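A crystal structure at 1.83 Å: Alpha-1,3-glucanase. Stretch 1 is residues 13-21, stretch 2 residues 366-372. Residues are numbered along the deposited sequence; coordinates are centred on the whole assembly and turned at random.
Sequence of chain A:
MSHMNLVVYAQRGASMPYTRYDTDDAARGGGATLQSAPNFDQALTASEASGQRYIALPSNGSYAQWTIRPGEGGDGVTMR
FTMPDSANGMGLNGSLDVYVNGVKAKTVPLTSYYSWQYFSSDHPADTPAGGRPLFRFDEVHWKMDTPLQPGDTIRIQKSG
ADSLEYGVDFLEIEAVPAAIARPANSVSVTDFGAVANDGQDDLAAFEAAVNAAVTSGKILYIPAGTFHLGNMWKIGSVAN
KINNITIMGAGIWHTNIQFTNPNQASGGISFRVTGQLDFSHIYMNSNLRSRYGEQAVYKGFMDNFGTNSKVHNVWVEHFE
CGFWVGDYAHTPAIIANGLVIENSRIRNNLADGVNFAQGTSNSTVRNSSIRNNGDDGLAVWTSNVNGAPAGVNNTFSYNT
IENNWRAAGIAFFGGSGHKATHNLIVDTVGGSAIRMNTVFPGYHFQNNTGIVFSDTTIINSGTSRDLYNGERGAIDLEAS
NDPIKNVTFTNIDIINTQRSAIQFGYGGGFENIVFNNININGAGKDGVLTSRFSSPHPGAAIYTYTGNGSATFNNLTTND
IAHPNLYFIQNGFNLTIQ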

# COMPACT_ATOMS: atom_id res chain seq x y z
N GLY A 13 -1.81 -9.71 10.42
CA GLY A 13 -2.46 -9.15 9.25
C GLY A 13 -3.82 -8.55 9.58
O GLY A 13 -4.31 -8.58 10.72
N ALA A 14 -4.44 -8.00 8.54
CA ALA A 14 -5.73 -7.35 8.64
C ALA A 14 -6.87 -8.36 8.58
O ALA A 14 -6.73 -9.44 8.00
CB ALA A 14 -5.91 -6.32 7.51
N SER A 15 -7.99 -8.00 9.19
CA SER A 15 -9.21 -8.81 9.14
C SER A 15 -10.20 -8.08 8.25
O SER A 15 -10.71 -7.01 8.61
CB SER A 15 -9.79 -9.04 10.54
OG SER A 15 -10.96 -9.83 10.44
N MET A 16 -10.46 -8.65 7.08
CA MET A 16 -11.26 -8.03 6.04
C MET A 16 -12.43 -8.93 5.68
O MET A 16 -12.37 -10.15 5.90
CB MET A 16 -10.40 -7.76 4.79
CG MET A 16 -9.40 -6.64 5.01
SD MET A 16 -10.28 -5.07 4.93
CE MET A 16 -9.05 -3.96 5.59
N PRO A 17 -13.52 -8.37 5.15
CA PRO A 17 -14.70 -9.20 4.86
C PRO A 17 -14.60 -9.99 3.58
O PRO A 17 -15.50 -10.80 3.30
CB PRO A 17 -15.84 -8.17 4.77
CG PRO A 17 -15.19 -6.91 4.40
CD PRO A 17 -13.82 -6.93 5.04
N TYR A 18 -13.54 -9.80 2.78
CA TYR A 18 -13.41 -10.56 1.54
C TYR A 18 -12.59 -11.83 1.76
O TYR A 18 -11.83 -11.96 2.72
CB TYR A 18 -12.76 -9.70 0.44
CG TYR A 18 -11.50 -8.95 0.83
CD1 TYR A 18 -10.28 -9.61 0.94
CD2 TYR A 18 -11.53 -7.58 1.05
CE1 TYR A 18 -9.11 -8.91 1.28
CE2 TYR A 18 -10.37 -6.87 1.38
CZ TYR A 18 -9.17 -7.54 1.50
OH TYR A 18 -8.04 -6.83 1.84
N THR A 19 -12.78 -12.79 0.86
CA THR A 19 -11.90 -13.93 0.75
C THR A 19 -11.29 -13.90 -0.64
O THR A 19 -11.85 -13.31 -1.57
CB THR A 19 -12.62 -15.27 0.97
OG1 THR A 19 -13.66 -15.43 -0.01
CG2 THR A 19 -13.21 -15.33 2.38
N ARG A 20 -10.14 -14.55 -0.77
CA ARG A 20 -9.41 -14.48 -2.03
C ARG A 20 -9.61 -15.73 -2.87
O ARG A 20 -9.56 -16.85 -2.37
CB ARG A 20 -7.91 -14.28 -1.81
CG ARG A 20 -7.24 -14.24 -3.17
CD ARG A 20 -5.86 -13.77 -3.12
NE ARG A 20 -5.77 -12.46 -2.50
CZ ARG A 20 -4.60 -11.86 -2.32
NH1 ARG A 20 -3.50 -12.47 -2.74
NH2 ARG A 20 -4.54 -10.67 -1.74
N TYR A 21 -9.84 -15.51 -4.16
CA TYR A 21 -9.85 -16.55 -5.18
C TYR A 21 -8.63 -16.29 -6.06
O TYR A 21 -8.66 -15.42 -6.93
CB TYR A 21 -11.17 -16.50 -5.95
CG TYR A 21 -12.30 -16.99 -5.08
CD1 TYR A 21 -12.91 -16.15 -4.15
CD2 TYR A 21 -12.69 -18.32 -5.13
CE1 TYR A 21 -13.91 -16.62 -3.32
CE2 TYR A 21 -13.70 -18.79 -4.32
CZ TYR A 21 -14.30 -17.95 -3.42
OH TYR A 21 -15.29 -18.46 -2.62
N ARG A 366 -3.87 0.70 11.30
CA ARG A 366 -4.17 -0.64 11.77
C ARG A 366 -5.32 -1.27 10.99
O ARG A 366 -6.17 -0.58 10.41
CB ARG A 366 -4.48 -0.67 13.27
CG ARG A 366 -5.73 0.08 13.68
CD ARG A 366 -5.87 0.11 15.21
NE ARG A 366 -7.11 0.75 15.60
CZ ARG A 366 -7.35 1.28 16.80
NH1 ARG A 366 -6.42 1.26 17.75
NH2 ARG A 366 -8.52 1.86 17.04
N ASN A 367 -5.32 -2.60 10.99
CA ASN A 367 -6.32 -3.42 10.32
C ASN A 367 -6.65 -2.92 8.92
O ASN A 367 -7.81 -2.74 8.55
CB ASN A 367 -7.60 -3.54 11.15
CG ASN A 367 -8.42 -4.74 10.74
OD1 ASN A 367 -7.91 -5.85 10.70
ND2 ASN A 367 -9.68 -4.52 10.37
N SER A 368 -5.61 -2.73 8.12
CA SER A 368 -5.78 -2.16 6.79
C SER A 368 -5.05 -3.00 5.75
O SER A 368 -4.10 -3.73 6.04
CB SER A 368 -5.27 -0.72 6.75
OG SER A 368 -6.09 0.12 7.57
N SER A 369 -5.54 -2.89 4.52
CA SER A 369 -4.96 -3.56 3.36
C SER A 369 -4.12 -2.53 2.62
O SER A 369 -4.66 -1.53 2.14
CB SER A 369 -6.07 -4.12 2.46
OG SER A 369 -5.57 -4.46 1.17
N ILE A 370 -2.81 -2.75 2.57
CA ILE A 370 -1.85 -1.81 1.98
C ILE A 370 -1.23 -2.55 0.80
O ILE A 370 -0.38 -3.41 1.00
CB ILE A 370 -0.77 -1.39 2.99
CG1 ILE A 370 -1.41 -1.01 4.34
CG2 ILE A 370 0.11 -0.26 2.41
CD1 ILE A 370 -2.33 0.19 4.28
N ARG A 371 -1.65 -2.23 -0.43
CA ARG A 371 -1.33 -3.13 -1.54
C ARG A 371 -0.86 -2.39 -2.78
O ARG A 371 -1.48 -1.40 -3.19
CB ARG A 371 -2.55 -4.00 -1.90
CG ARG A 371 -2.25 -5.07 -2.95
CD ARG A 371 -3.50 -5.87 -3.33
NE ARG A 371 -4.04 -6.64 -2.22
CZ ARG A 371 -5.31 -7.03 -2.10
NH1 ARG A 371 -6.21 -6.70 -3.03
NH2 ARG A 371 -5.68 -7.72 -1.04
N ASN A 372 0.24 -2.86 -3.37
CA ASN A 372 0.63 -2.47 -4.74
C ASN A 372 1.00 -0.99 -4.83
O ASN A 372 0.67 -0.32 -5.81
CB ASN A 372 -0.47 -2.82 -5.75
CG ASN A 372 0.05 -2.96 -7.17
OD1 ASN A 372 1.08 -3.59 -7.41
ND2 ASN A 372 -0.68 -2.38 -8.12
O HOH W 1 -6.52 -7.90 12.15

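The polar centre of this contact is the side-chain amide of N367, which pairs with the backbone of S15 through both of its ends. S15 N donates to N367 OD1 at 2.6 Å with an N-H...O angle of 171°, a short and nearly linear hydrogen bond. In return, N367 ND2 donates to S15 O at 3.2 Å and 152°, a longer and more bent bond. Carbonyl oxygen meets backbone donor and amide nitrogen meets backbone acceptor, so the amide's acceptor and donor match the N and O of one residue, S15. N367 has positive backbone angles (44/53), and although its CA-to-CB bond points sideways, with chi1 at -160° (t) and chi2 at 53° the amide comes to S15. A water extends the network by donating from its O atom to G13 O at 2.7 Å and to N367 OD1 at 2.9 Å, so OD1 accepts two hydrogen bonds.

The backbones come together at the same place: A14 CA and N367 CA are 4.3 Å apart. A14 points its CB toward stretch 2, where it lies 3.5 Å from S368 O. M16 starts sideways, but with chi1 and chi2 both m its terminal methyl reaches back, placing CE 3.4 Å from N367 O and 3.9 Å from S368 CA. The CA-to-CB bond of S368 points away, and its OG donates to R366 O at 2.9 Å within its own stretch.

Farther along, the CA-to-CB bond of Y18 points toward stretch 2, and its OH packs 3.4 Å from S369 CB. Beyond it, R20 NH2 and R371 NH2 approach to 3.2 Å. Both are donors carrying like charge, so this is no hydrogen bond; R20 NH2 lies over one face of the R371 guanidinium, and both nitrogens have hydrogen-bond partners elsewhere in the structure. The two stretches together bury 343 Å², with N367 contributing the largest single share, 72 Å².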